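Local coordinates for uncharacterized protein AF_1382 (Archaeoglobus fulgidus DSM 4304, PDB 2QVO), which is of unknown function but has a winged-helix fold, consistent with binding DNA, perhaps as a transcriptional regulator, at residues A14-L18 with I50-F54. Numbering follows the deposited sequence.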
loop_
_atom_site.group_PDB
_atom_site.type_symbol
_atom_site.label_atom_id
_atom_site.label_comp_id
_atom_site.label_asym_id
_atom_site.label_seq_id
_atom_site.Cartn_x
_atom_site.Cartn_y
_atom_site.Cartn_z
ATOM N N ALA A 14 -4.854 -6.676 -0.894
ATOM C CA ALA A 14 -4.653 -5.550 0.025
ATOM C C ALA A 14 -3.233 -5.533 0.590
ATOM O O ALA A 14 -2.620 -4.461 0.738
ATOM C CB ALA A 14 -5.681 -5.579 1.158
ATOM N N LEU A 15 -2.715 -6.722 0.898
ATOM C CA LEU A 15 -1.331 -6.872 1.366
ATOM C C LEU A 15 -0.315 -6.335 0.355
ATOM O O LEU A 15 0.569 -5.548 0.722
ATOM C CB LEU A 15 -1.004 -8.344 1.653
ATOM C CG LEU A 15 0.478 -8.569 1.966
ATOM C CD1 LEU A 15 0.792 -8.026 3.334
ATOM C CD2 LEU A 15 0.858 -10.041 1.855
ATOM N N GLU A 16 -0.437 -6.785 -0.895
ATOM C CA GLU A 16 0.473 -6.385 -1.970
ATOM C C GLU A 16 0.470 -4.867 -2.154
ATOM O O GLU A 16 1.522 -4.278 -2.401
ATOM C CB GLU A 16 0.100 -7.041 -3.304
ATOM C CG GLU A 16 0.517 -8.500 -3.453
ATOM C CD GLU A 16 -0.120 -9.163 -4.674
ATOM O OE1 GLU A 16 -0.436 -8.448 -5.663
ATOM O OE2 GLU A 16 -0.307 -10.398 -4.643
ATOM N N ILE A 17 -0.701 -4.248 -2.044
ATOM C CA ILE A 17 -0.809 -2.787 -2.151
ATOM C C ILE A 17 -0.056 -2.096 -1.005
ATOM O O ILE A 17 0.771 -1.189 -1.219
ATOM C CB ILE A 17 -2.293 -2.338 -2.270
ATOM C CG1 ILE A 17 -2.854 -2.836 -3.608
ATOM C CG2 ILE A 17 -2.430 -0.813 -2.189
ATOM C CD1 ILE A 17 -4.366 -2.946 -3.662
ATOM N N LEU A 18 -0.317 -2.555 0.217
ATOM C CA LEU A 18 0.339 -1.991 1.380
ATOM C C LEU A 18 1.859 -2.097 1.323
ATOM O O LEU A 18 2.552 -1.121 1.637
ATOM C CB LEU A 18 -0.164 -2.692 2.653
ATOM C CG LEU A 18 0.405 -2.105 3.945
ATOM C CD1 LEU A 18 -0.022 -0.650 4.132
ATOM C CD2 LEU A 18 -0.015 -2.986 5.159
ATOM N N ILE A 50 -9.124 0.075 -2.406
ATOM C CA ILE A 50 -8.305 -0.350 -1.264
ATOM C C ILE A 50 -7.604 0.819 -0.574
ATOM O O ILE A 50 -7.580 0.900 0.663
ATOM C CB ILE A 50 -7.290 -1.457 -1.671
ATOM C CG1 ILE A 50 -8.028 -2.744 -2.070
ATOM C CG2 ILE A 50 -6.257 -1.711 -0.563
ATOM C CD1 ILE A 50 -8.973 -3.335 -0.978
ATOM N N ILE A 51 -7.026 1.715 -1.371
ATOM C CA ILE A 51 -6.423 2.946 -0.850
ATOM C C ILE A 51 -7.433 3.737 -0.012
ATOM O O ILE A 51 -7.106 4.212 1.079
ATOM C CB ILE A 51 -5.844 3.835 -2.001
ATOM C CG1 ILE A 51 -4.687 3.122 -2.723
ATOM C CG2 ILE A 51 -5.416 5.214 -1.486
ATOM C CD1 ILE A 51 -3.487 2.765 -1.872
ATOM N N LYS A 52 -8.660 3.867 -0.509
ATOM C CA LYS A 52 -9.705 4.575 0.243
ATOM C C LYS A 52 -10.005 3.870 1.575
ATOM O O LYS A 52 -10.243 4.524 2.592
ATOM C CB LYS A 52 -10.980 4.758 -0.596
ATOM C CG LYS A 52 -10.821 5.671 -1.843
ATOM C CD LYS A 52 -10.763 7.155 -1.496
ATOM N N LYS A 53 -9.962 2.542 1.574
ATOM C CA LYS A 53 -10.158 1.784 2.814
ATOM C C LYS A 53 -8.990 2.012 3.782
ATOM O O LYS A 53 -9.203 2.171 4.994
ATOM C CB LYS A 53 -10.372 0.296 2.530
ATOM C CG LYS A 53 -11.698 0.004 1.784
ATOM C CD LYS A 53 -11.988 -1.496 1.688
ATOM C CE LYS A 53 -13.382 -1.759 1.140
ATOM N N PHE A 54 -7.769 2.043 3.245
ATOM C CA PHE A 54 -6.578 2.337 4.054
ATOM C C PHE A 54 -6.653 3.735 4.652
ATOM O O PHE A 54 -6.273 3.943 5.812
ATOM C CB PHE A 54 -5.277 2.201 3.240
ATOM C CG PHE A 54 -4.868 0.780 2.954
ATOM C CD1 PHE A 54 -5.307 -0.272 3.753
ATOM C CD2 PHE A 54 -3.998 0.497 1.914
ATOM C CE1 PHE A 54 -4.914 -1.585 3.487
ATOM C CE2 PHE A 54 -3.598 -0.812 1.651
ATOM C CZ PHE A 54 -4.069 -1.852 2.436
#
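Helix-on-helix packing in the core of a winged-helix fold joins helix 12-26 to helix 44-56, the latter in the place of the recognition helix and followed by the antiparallel hairpin 60-65/68-73, the wing. The principle is that steeply crossed helices meet through a compact apolar patch. The two segments cross at -73° with axes 10.8 Å apart at closest approach, and 261 Å² of surface is buried without any polar bond between them. Ile17, Ile50 and Phe54 direct their CA-to-CB bonds at the opposing helix: Ile17 CD1 lies 3.8 Å from Ile50 CG2, and Ile17 CG2 4.0 Å from Phe54 CE2. Ile51 starts out sideways, yet its CD1 reaches Ile17 CG2 at 3.7 Å. Small Ala14 lets the backbones draw together at one end, its CA 6.5 Å from that of Ile50, whereas the CA atoms of Leu18 and Phe54 stand 8.6 Å apart, a gap bridged by the aromatic ring. Leu18 also touches Ile80 and Ile84 of helix 75-90, and Ile51 reaches Ile71 and Cys62 of the hairpin. Phe54 CZ lies 4.0 Å from Leu18 CB and, at the ring edge, 3.4 Å from Ala14 O, the carbonyl that accepts the helical hydrogen bond from Leu18 N.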